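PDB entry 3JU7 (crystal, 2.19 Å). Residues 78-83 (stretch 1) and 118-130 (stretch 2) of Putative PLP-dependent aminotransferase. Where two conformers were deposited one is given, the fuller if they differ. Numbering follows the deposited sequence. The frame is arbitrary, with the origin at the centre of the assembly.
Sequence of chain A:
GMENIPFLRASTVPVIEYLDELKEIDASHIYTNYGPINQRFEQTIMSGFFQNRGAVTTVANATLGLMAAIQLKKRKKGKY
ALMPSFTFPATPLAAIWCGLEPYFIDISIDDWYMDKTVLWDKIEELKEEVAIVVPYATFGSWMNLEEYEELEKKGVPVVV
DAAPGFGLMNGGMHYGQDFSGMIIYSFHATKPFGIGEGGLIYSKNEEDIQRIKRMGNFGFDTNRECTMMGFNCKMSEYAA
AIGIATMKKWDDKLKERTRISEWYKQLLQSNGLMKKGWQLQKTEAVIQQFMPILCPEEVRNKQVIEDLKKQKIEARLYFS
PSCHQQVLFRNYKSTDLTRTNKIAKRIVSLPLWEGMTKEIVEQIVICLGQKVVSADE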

# COMPACT_ATOMS: atom_id res chain seq x y z
N GLY A 78 3.98 13.02 21.73
CA GLY A 78 4.30 14.13 20.83
C GLY A 78 3.19 14.44 19.82
O GLY A 78 2.35 13.60 19.51
N LYS A 79 3.22 15.66 19.32
CA LYS A 79 2.20 16.19 18.44
C LYS A 79 2.76 16.47 17.03
O LYS A 79 2.05 16.44 16.03
CB LYS A 79 1.72 17.49 19.07
CG LYS A 79 0.87 18.37 18.16
CD LYS A 79 0.29 19.53 18.91
CE LYS A 79 -0.79 20.22 18.07
NZ LYS A 79 -1.38 21.42 18.73
N TYR A 80 4.04 16.76 16.93
CA TYR A 80 4.62 17.25 15.68
C TYR A 80 5.67 16.31 15.06
O TYR A 80 6.44 15.64 15.77
CB TYR A 80 5.31 18.58 15.94
CG TYR A 80 4.40 19.67 16.46
CD1 TYR A 80 3.39 20.18 15.67
CD2 TYR A 80 4.58 20.20 17.72
CE1 TYR A 80 2.59 21.19 16.12
CE2 TYR A 80 3.75 21.19 18.20
CZ TYR A 80 2.76 21.69 17.38
OH TYR A 80 1.92 22.69 17.80
N ALA A 81 5.70 16.29 13.73
CA ALA A 81 6.79 15.66 12.97
C ALA A 81 7.62 16.80 12.37
O ALA A 81 7.11 17.54 11.51
CB ALA A 81 6.23 14.76 11.85
N LEU A 82 8.84 17.00 12.85
CA LEU A 82 9.69 18.11 12.35
C LEU A 82 10.35 17.62 11.05
O LEU A 82 11.01 16.57 11.02
CB LEU A 82 10.76 18.50 13.38
CG LEU A 82 10.34 19.40 14.53
CD1 LEU A 82 8.99 18.97 15.15
CD2 LEU A 82 11.48 19.42 15.53
N MSE A 83 10.11 18.34 9.96
CA MSE A 83 10.60 17.96 8.65
C MSE A 83 10.77 19.20 7.78
O MSE A 83 10.24 20.25 8.07
CB MSE A 83 9.61 17.01 7.96
CG MSE A 83 8.23 17.64 7.78
SE MSE A 83 6.91 16.52 6.91
CE MSE A 83 6.81 15.07 8.18
N VAL A 118 18.72 25.09 13.15
CA VAL A 118 17.34 25.51 13.32
C VAL A 118 16.51 24.34 13.88
O VAL A 118 15.68 24.55 14.75
CB VAL A 118 16.79 26.09 12.00
CG1 VAL A 118 15.27 26.32 12.10
CG2 VAL A 118 17.57 27.43 11.64
N LEU A 119 16.81 23.12 13.44
CA LEU A 119 16.09 21.94 13.92
C LEU A 119 16.31 21.75 15.44
O LEU A 119 15.34 21.58 16.20
CB LEU A 119 16.53 20.69 13.12
CG LEU A 119 16.11 19.31 13.66
CD1 LEU A 119 14.60 19.14 13.84
CD2 LEU A 119 16.64 18.19 12.77
N TRP A 120 17.58 21.82 15.88
CA TRP A 120 17.97 21.69 17.31
C TRP A 120 17.29 22.73 18.18
O TRP A 120 16.76 22.44 19.26
CB TRP A 120 19.48 21.87 17.46
CG TRP A 120 20.28 20.62 17.65
CD1 TRP A 120 21.14 20.34 18.68
CD2 TRP A 120 20.32 19.48 16.78
NE1 TRP A 120 21.70 19.10 18.51
CE2 TRP A 120 21.22 18.55 17.34
CE3 TRP A 120 19.68 19.15 15.58
CZ2 TRP A 120 21.49 17.32 16.75
CZ3 TRP A 120 19.95 17.93 14.99
CH2 TRP A 120 20.85 17.03 15.58
N ASP A 121 17.31 23.97 17.74
CA ASP A 121 16.70 25.01 18.55
C ASP A 121 15.25 24.67 18.71
O ASP A 121 14.69 24.79 19.80
CB ASP A 121 16.90 26.40 17.95
CG ASP A 121 18.35 26.90 18.06
OD1 ASP A 121 19.19 26.27 18.74
OD2 ASP A 121 18.65 27.94 17.46
N LYS A 122 14.64 24.20 17.63
CA LYS A 122 13.21 23.89 17.67
C LYS A 122 12.91 22.67 18.54
O LYS A 122 11.91 22.64 19.27
CB LYS A 122 12.65 23.73 16.24
CG LYS A 122 11.13 23.58 16.17
CD LYS A 122 10.37 24.74 16.84
CE LYS A 122 10.56 25.99 16.09
NZ LYS A 122 9.83 27.16 16.71
N ILE A 123 13.76 21.64 18.48
CA ILE A 123 13.60 20.51 19.39
C ILE A 123 13.65 21.01 20.84
O ILE A 123 12.80 20.66 21.68
CB ILE A 123 14.65 19.46 19.17
CG1 ILE A 123 14.40 18.76 17.82
CG2 ILE A 123 14.62 18.45 20.32
CD1 ILE A 123 15.51 17.83 17.38
N GLU A 124 14.62 21.88 21.12
CA GLU A 124 14.78 22.44 22.47
C GLU A 124 13.59 23.26 22.93
O GLU A 124 13.26 23.29 24.12
CB GLU A 124 16.04 23.29 22.57
CG GLU A 124 16.46 23.54 24.01
CD GLU A 124 17.52 24.60 24.13
OE1 GLU A 124 18.36 24.72 23.20
OE2 GLU A 124 17.51 25.31 25.16
N GLU A 125 12.96 23.96 21.99
CA GLU A 125 11.80 24.78 22.30
C GLU A 125 10.56 23.92 22.50
O GLU A 125 9.77 24.18 23.40
CB GLU A 125 11.57 25.80 21.18
CG GLU A 125 10.29 26.63 21.32
CD GLU A 125 9.85 27.30 20.02
OE1 GLU A 125 10.70 27.49 19.11
OE2 GLU A 125 8.65 27.64 19.92
N LEU A 126 10.37 22.89 21.67
CA LEU A 126 9.12 22.11 21.69
C LEU A 126 9.13 20.98 22.70
O LEU A 126 8.08 20.58 23.20
CB LEU A 126 8.82 21.52 20.31
CG LEU A 126 8.55 22.56 19.21
CD1 LEU A 126 8.49 21.87 17.82
CD2 LEU A 126 7.28 23.34 19.56
N LYS A 127 10.31 20.45 22.97
CA LYS A 127 10.46 19.40 24.00
C LYS A 127 9.50 18.25 23.73
O LYS A 127 9.44 17.77 22.60
CB LYS A 127 10.32 19.99 25.41
CG LYS A 127 11.34 21.09 25.72
CD LYS A 127 11.26 21.60 27.17
N GLU A 128 8.74 17.85 24.74
CA GLU A 128 7.81 16.69 24.62
C GLU A 128 6.80 16.78 23.47
O GLU A 128 6.25 15.76 23.06
CB GLU A 128 7.07 16.42 25.95
CG GLU A 128 5.92 17.43 26.30
CD GLU A 128 6.41 18.82 26.72
OE1 GLU A 128 7.58 18.95 27.18
OE2 GLU A 128 5.62 19.78 26.59
N GLU A 129 6.57 17.96 22.93
CA GLU A 129 5.67 18.06 21.78
C GLU A 129 6.29 17.48 20.50
O GLU A 129 5.58 17.15 19.55
CB GLU A 129 5.18 19.48 21.58
CG GLU A 129 4.16 19.91 22.62
CD GLU A 129 3.53 21.28 22.30
OE1 GLU A 129 4.29 22.26 22.13
OE2 GLU A 129 2.28 21.38 22.21
N VAL A 130 7.61 17.29 20.47
CA VAL A 130 8.22 16.65 19.32
C VAL A 130 7.90 15.16 19.37
O VAL A 130 8.19 14.50 20.36
CB VAL A 130 9.72 16.87 19.28
CG1 VAL A 130 10.27 16.23 18.06
CG2 VAL A 130 10.00 18.37 19.27
O HOH W 1 2.96 23.93 20.41

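A single carbonyl oxygen serves two successive backbone amides: Glu 129 O accepts from Lys 79 N at 2.8 Å (N-H...O angle 163°) and from Tyr 80 N at 3.1 Å (158°). Both angles are near enough to linear to count as true hydrogen bonds, so the entry to the strand at 80-83 is held by a bifurcated acceptor. Tyr 80 forms a parallel bridge with Val 130, their CA atoms 5.2 Å apart, and the two side chains lie on the same face of the sheet.

Just before this, the CA atoms come nearest each other at Gly 78 and Glu 129, 4.3 Å apart. Gly 78 CA makes a CA-H...O contact with Glu 128 O at 3.4 Å. An ideal CB built on Gly 78 would lie 2.7 Å from Val 130 O, a clash, so the lack of a side chain permits this approach.

Beyond the bridge, the strand runs nearly antiparallel to helix 118-126 (165°), with the axes 10.1 Å apart at closest approach. That gap is filled by apolar side chains. Leu 82 points toward the second stretch and is the residue most covered by it: its CD2 lies 3.6 Å from Leu 119 CD1 and 3.8 Å from Ile 123 CG1, while its CD1 is 4.0 Å from Leu 126 CD1. Ala 81 and Met 83, a selenomethionine, point away and make no contact, as expected from strand alternation.

The helix turns back to the strand through Lys 127, whose positive phi (53°) breaks the helical path. The Tyr 80 ring lies obliquely against Leu 126, with CD2 of Tyr 80 4.3 Å from Leu 126 CD1. At its polar end, water 1 links the two stretches, hydrogen-bonding Tyr 80 OH at 3.1 Å and donating to Glu 129 OE1 at 2.7 Å.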